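PDB 4ZM6: N-acetyl-beta-D glucosaminidase from Rhizomucor miehei CAU432, which probably hydrolyses terminal N-acetyl-beta-D-glucosamine residues through its glycoside hydrolase family 3 part and acetylates glucosamine from acetyl-CoA through a GCN5-related region. Local coordinates for residues D564-L574 / Y778-L789. Numbering follows the deposited sequence.
Sequences DWPLRKDKINL and YRSDLIWTDDKL
Trp565 and Trp784 form a tightly packed part of this contact. CE3 of Trp565 lies over one face of the Trp784 ring, toward its rim, 3.6 Å from Trp784 CH2, and the planes of the six-membered rings are inclined at 58°. The opposite face of Trp784 carries CG1 of its own neighbour Ile783, so the indole is held between two side chains. Leu567 packs in beside them: chi1 of -165° turns CG away from the backbone N and beside the carbonyl carbon, and from there CD1 reaches Trp784 CZ3 at 3.7 Å and Ile783 CD1 at 3.8 Å. Farther along, within the helix, buried Leu574 pushes CD2 to 3.6 Å from Arg779 O.

Toward solvent the partners are partly exposed. Lys571 bends at chi2 and lays its methylene chain alongside Ile783, Lys571 CD 4.0 Å from Ile783 CB, running the opposite way. Pro566 crosses the Asp786 side chain at about a right angle, its CB 3.6 Å from Asp786 OD2; the other oxygen, OD1, accepts Lys788 N in an Asx turn (2.8 Å). Exposed Tyr778 meets Leu574 CD1 through its CA, at 3.6 Å.

Across the interface the grip is van der Waals packing, largely apolar. It joins the loop leading into helix 569-577 and its first turns, in the first of two N-acetyltransferase-like regions, to the loop between strands 763-771 and 794-802 of the second: an interface between two GNAT-like regions, away from the residues that bind acetyl-CoA.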
loop_
_atom_site.group_PDB
_atom_site.type_symbol
_atom_site.label_atom_id
_atom_site.label_comp_id
_atom_site.label_asym_id
_atom_site.label_seq_id
_atom_site.Cartn_x
_atom_site.Cartn_y
_atom_site.Cartn_z
ATOM N N ASP A 564 17.594 29.558 -19.883
ATOM C CA ASP A 564 17.896 30.483 -18.777
ATOM C C ASP A 564 18.528 29.817 -17.551
ATOM O O ASP A 564 19.138 30.499 -16.726
ATOM C CB ASP A 564 16.621 31.205 -18.314
ATOM C CG ASP A 564 16.132 32.242 -19.308
ATOM O OD1 ASP A 564 16.673 32.308 -20.433
ATOM O OD2 ASP A 564 15.197 32.990 -18.954
ATOM N N TRP A 565 18.358 28.501 -17.417
ATOM C CA TRP A 565 18.785 27.774 -16.223
ATOM C C TRP A 565 19.469 26.460 -16.575
ATOM O O TRP A 565 19.000 25.395 -16.172
ATOM C CB TRP A 565 17.584 27.453 -15.336
ATOM C CG TRP A 565 16.627 28.565 -15.100
ATOM C CD1 TRP A 565 15.607 28.948 -15.917
ATOM C CD2 TRP A 565 16.558 29.411 -13.944
ATOM N NE1 TRP A 565 14.920 29.994 -15.354
ATOM C CE2 TRP A 565 15.477 30.292 -14.140
ATOM C CE3 TRP A 565 17.313 29.516 -12.770
ATOM C CZ2 TRP A 565 15.129 31.267 -13.209
ATOM C CZ3 TRP A 565 16.964 30.487 -11.841
ATOM C CH2 TRP A 565 15.878 31.349 -12.069
ATOM N N PRO A 566 20.582 26.519 -17.320
ATOM C CA PRO A 566 21.315 25.281 -17.598
ATOM C C PRO A 566 21.812 24.638 -16.300
ATOM O O PRO A 566 22.327 25.345 -15.428
ATOM C CB PRO A 566 22.479 25.744 -18.478
ATOM C CG PRO A 566 22.607 27.212 -18.225
ATOM C CD PRO A 566 21.231 27.702 -17.907
ATOM N N LEU A 567 21.637 23.320 -16.166
ATOM C CA LEU A 567 21.921 22.626 -14.903
ATOM C C LEU A 567 22.368 21.181 -15.123
ATOM O O LEU A 567 21.572 20.348 -15.551
ATOM C CB LEU A 567 20.672 22.648 -14.013
ATOM C CG LEU A 567 20.864 22.289 -12.539
ATOM C CD1 LEU A 567 21.713 23.339 -11.827
ATOM C CD2 LEU A 567 19.530 22.128 -11.827
ATOM N N ARG A 568 23.630 20.883 -14.809
ATOM C CA ARG A 568 24.212 19.552 -15.060
ATOM C C ARG A 568 23.577 18.435 -14.205
ATOM O O ARG A 568 22.996 18.700 -13.152
ATOM C CB ARG A 568 25.734 19.592 -14.841
ATOM N N LYS A 569 23.710 17.193 -14.670
ATOM C CA LYS A 569 23.075 16.022 -14.046
ATOM C C LYS A 569 23.305 15.905 -12.539
ATOM O O LYS A 569 22.392 15.533 -11.795
ATOM C CB LYS A 569 23.554 14.721 -14.714
ATOM N N ASP A 570 24.521 16.209 -12.093
ATOM C CA ASP A 570 24.873 16.016 -10.684
ATOM C C ASP A 570 24.206 17.035 -9.758
ATOM O O ASP A 570 23.901 16.716 -8.606
ATOM C CB ASP A 570 26.397 15.979 -10.477
ATOM C CG ASP A 570 27.092 17.251 -10.921
ATOM O OD1 ASP A 570 27.093 17.533 -12.142
ATOM O OD2 ASP A 570 27.651 17.957 -10.051
ATOM N N LYS A 571 23.959 18.244 -10.254
ATOM C CA LYS A 571 23.228 19.246 -9.465
ATOM C C LYS A 571 21.764 18.843 -9.276
ATOM O O LYS A 571 21.211 18.937 -8.178
ATOM C CB LYS A 571 23.322 20.627 -10.116
ATOM C CG LYS A 571 24.737 21.189 -10.163
ATOM C CD LYS A 571 25.312 21.413 -8.769
ATOM C CE LYS A 571 26.827 21.484 -8.791
ATOM N NZ LYS A 571 27.371 21.655 -7.417
ATOM N N ILE A 572 21.146 18.379 -10.352
ATOM C CA ILE A 572 19.793 17.852 -10.282
ATOM C C ILE A 572 19.760 16.729 -9.245
ATOM O O ILE A 572 18.929 16.736 -8.339
ATOM C CB ILE A 572 19.301 17.368 -11.672
ATOM C CG1 ILE A 572 19.091 18.573 -12.601
ATOM C CG2 ILE A 572 18.004 16.572 -11.560
ATOM C CD1 ILE A 572 18.974 18.220 -14.070
ATOM N N ASN A 573 20.691 15.788 -9.367
ATOM C CA ASN A 573 20.770 14.655 -8.443
ATOM C C ASN A 573 20.955 15.107 -6.995
ATOM O O ASN A 573 20.341 14.561 -6.078
ATOM C CB ASN A 573 21.904 13.715 -8.858
ATOM C CG ASN A 573 21.920 12.431 -8.057
ATOM O OD1 ASN A 573 21.043 11.578 -8.205
ATOM N ND2 ASN A 573 22.924 12.279 -7.205
ATOM N N LEU A 574 21.794 16.117 -6.790
ATOM C CA LEU A 574 21.983 16.682 -5.462
ATOM C C LEU A 574 20.659 17.222 -4.906
ATOM O O LEU A 574 20.236 16.830 -3.810
ATOM C CB LEU A 574 23.036 17.794 -5.511
ATOM C CG LEU A 574 23.344 18.520 -4.200
ATOM C CD1 LEU A 574 23.993 17.585 -3.188
ATOM C CD2 LEU A 574 24.233 19.721 -4.471
ATOM N N TYR A 778 27.774 18.267 -0.743
ATOM C CA TYR A 778 26.328 18.184 -0.512
ATOM C C TYR A 778 25.679 19.529 -0.165
ATOM O O TYR A 778 24.533 19.567 0.282
ATOM C CB TYR A 778 25.986 17.141 0.575
ATOM C CG TYR A 778 26.398 15.716 0.241
ATOM C CD1 TYR A 778 26.451 15.267 -1.079
ATOM C CD2 TYR A 778 26.718 14.811 1.248
ATOM C CE1 TYR A 778 26.829 13.972 -1.383
ATOM C CE2 TYR A 778 27.092 13.507 0.949
ATOM C CZ TYR A 778 27.144 13.097 -0.371
ATOM O OH TYR A 778 27.509 11.816 -0.699
ATOM N N ARG A 779 26.398 20.625 -0.376
ATOM C CA ARG A 779 25.817 21.948 -0.226
ATOM C C ARG A 779 25.154 22.347 -1.538
ATOM O O ARG A 779 25.792 22.342 -2.591
ATOM C CB ARG A 779 26.883 22.969 0.172
ATOM C CG ARG A 779 27.486 22.714 1.545
ATOM C CD ARG A 779 26.574 23.178 2.673
ATOM N NE ARG A 779 26.392 24.631 2.676
ATOM C CZ ARG A 779 27.302 25.521 3.083
ATOM N NH1 ARG A 779 28.496 25.137 3.525
ATOM N NH2 ARG A 779 27.022 26.821 3.032
ATOM N N SER A 780 23.867 22.676 -1.463
ATOM C CA SER A 780 23.086 23.064 -2.630
ATOM C C SER A 780 22.778 24.562 -2.619
ATOM O O SER A 780 21.907 25.015 -3.362
ATOM C CB SER A 780 21.794 22.247 -2.681
ATOM O OG SER A 780 21.174 22.197 -1.405
ATOM N N ASP A 781 23.498 25.325 -1.788
ATOM C CA ASP A 781 23.361 26.794 -1.731
ATOM C C ASP A 781 23.415 27.389 -3.135
ATOM O O ASP A 781 22.528 28.149 -3.548
ATOM C CB ASP A 781 24.478 27.439 -0.890
ATOM C CG ASP A 781 24.483 26.972 0.562
ATOM O OD1 ASP A 781 24.247 25.773 0.813
ATOM O OD2 ASP A 781 24.755 27.802 1.458
ATOM N N LEU A 782 24.463 27.027 -3.865
ATOM C CA LEU A 782 24.647 27.500 -5.219
ATOM C C LEU A 782 24.772 26.308 -6.145
ATOM O O LEU A 782 25.718 25.532 -6.041
ATOM C CB LEU A 782 25.890 28.390 -5.307
ATOM C CG LEU A 782 26.305 28.902 -6.689
ATOM C CD1 LEU A 782 25.244 29.818 -7.287
ATOM C CD2 LEU A 782 27.637 29.629 -6.598
ATOM N N ILE A 783 23.797 26.155 -7.035
ATOM C CA ILE A 783 23.822 25.096 -8.042
ATOM C C ILE A 783 23.991 25.665 -9.453
ATOM O O ILE A 783 24.174 24.912 -10.413
ATOM C CB ILE A 783 22.548 24.219 -7.979
ATOM C CG1 ILE A 783 21.288 25.031 -8.319
ATOM C CG2 ILE A 783 22.402 23.595 -6.601
ATOM C CD1 ILE A 783 20.036 24.193 -8.485
ATOM N N TRP A 784 23.953 26.988 -9.580
ATOM C CA TRP A 784 23.934 27.631 -10.886
ATOM C C TRP A 784 25.354 27.942 -11.352
ATOM O O TRP A 784 25.672 29.085 -11.688
ATOM C CB TRP A 784 23.094 28.915 -10.826
ATOM C CG TRP A 784 21.715 28.706 -10.276
ATOM C CD1 TRP A 784 21.175 29.286 -9.161
ATOM C CD2 TRP A 784 20.707 27.852 -10.811
ATOM N NE1 TRP A 784 19.893 28.842 -8.971
ATOM C CE2 TRP A 784 19.579 27.961 -9.973
ATOM C CE3 TRP A 784 20.642 27.005 -11.924
ATOM C CZ2 TRP A 784 18.399 27.252 -10.212
ATOM C CZ3 TRP A 784 19.461 26.297 -12.161
ATOM C CH2 TRP A 784 18.361 26.425 -11.306
ATOM N N THR A 785 26.197 26.914 -11.395
ATOM C CA THR A 785 27.628 27.090 -11.654
ATOM C C THR A 785 28.009 26.960 -13.129
ATOM O O THR A 785 29.193 26.986 -13.465
ATOM C CB THR A 785 28.468 26.082 -10.844
ATOM O OG1 THR A 785 28.039 24.746 -11.144
ATOM C CG2 THR A 785 28.329 26.341 -9.347
ATOM N N ASP A 786 27.018 26.837 -14.008
ATOM C CA ASP A 786 27.268 26.764 -15.447
ATOM C C ASP A 786 28.015 28.016 -15.907
ATOM O O ASP A 786 27.817 29.097 -15.353
ATOM C CB ASP A 786 25.936 26.619 -16.189
ATOM C CG ASP A 786 26.107 26.458 -17.678
ATOM O OD1 ASP A 786 26.271 27.488 -18.367
ATOM O OD2 ASP A 786 26.056 25.307 -18.161
ATOM N N ASP A 787 28.864 27.873 -16.921
ATOM C CA ASP A 787 29.668 28.999 -17.417
ATOM C C ASP A 787 28.828 30.220 -17.809
ATOM O O ASP A 787 29.289 31.353 -17.681
ATOM C CB ASP A 787 30.525 28.575 -18.615
ATOM C CG ASP A 787 31.546 27.513 -18.259
ATOM O OD1 ASP A 787 31.318 26.760 -17.282
ATOM O OD2 ASP A 787 32.576 27.422 -18.963
ATOM N N LYS A 788 27.603 29.994 -18.284
ATOM C CA LYS A 788 26.749 31.083 -18.753
ATOM C C LYS A 788 26.011 31.804 -17.616
ATOM O O LYS A 788 25.342 32.809 -17.853
ATOM C CB LYS A 788 25.750 30.556 -19.790
ATOM N N LEU A 789 26.135 31.301 -16.390
ATOM C CA LEU A 789 25.467 31.897 -15.232
ATOM C C LEU A 789 26.520 32.429 -14.254
ATOM O O LEU A 789 27.207 33.400 -14.570
ATOM C CB LEU A 789 24.537 30.865 -14.569
ATOM C CG LEU A 789 23.445 30.243 -15.439
ATOM C CD1 LEU A 789 22.542 29.381 -14.570
ATOM C CD2 LEU A 789 22.646 31.312 -16.170
#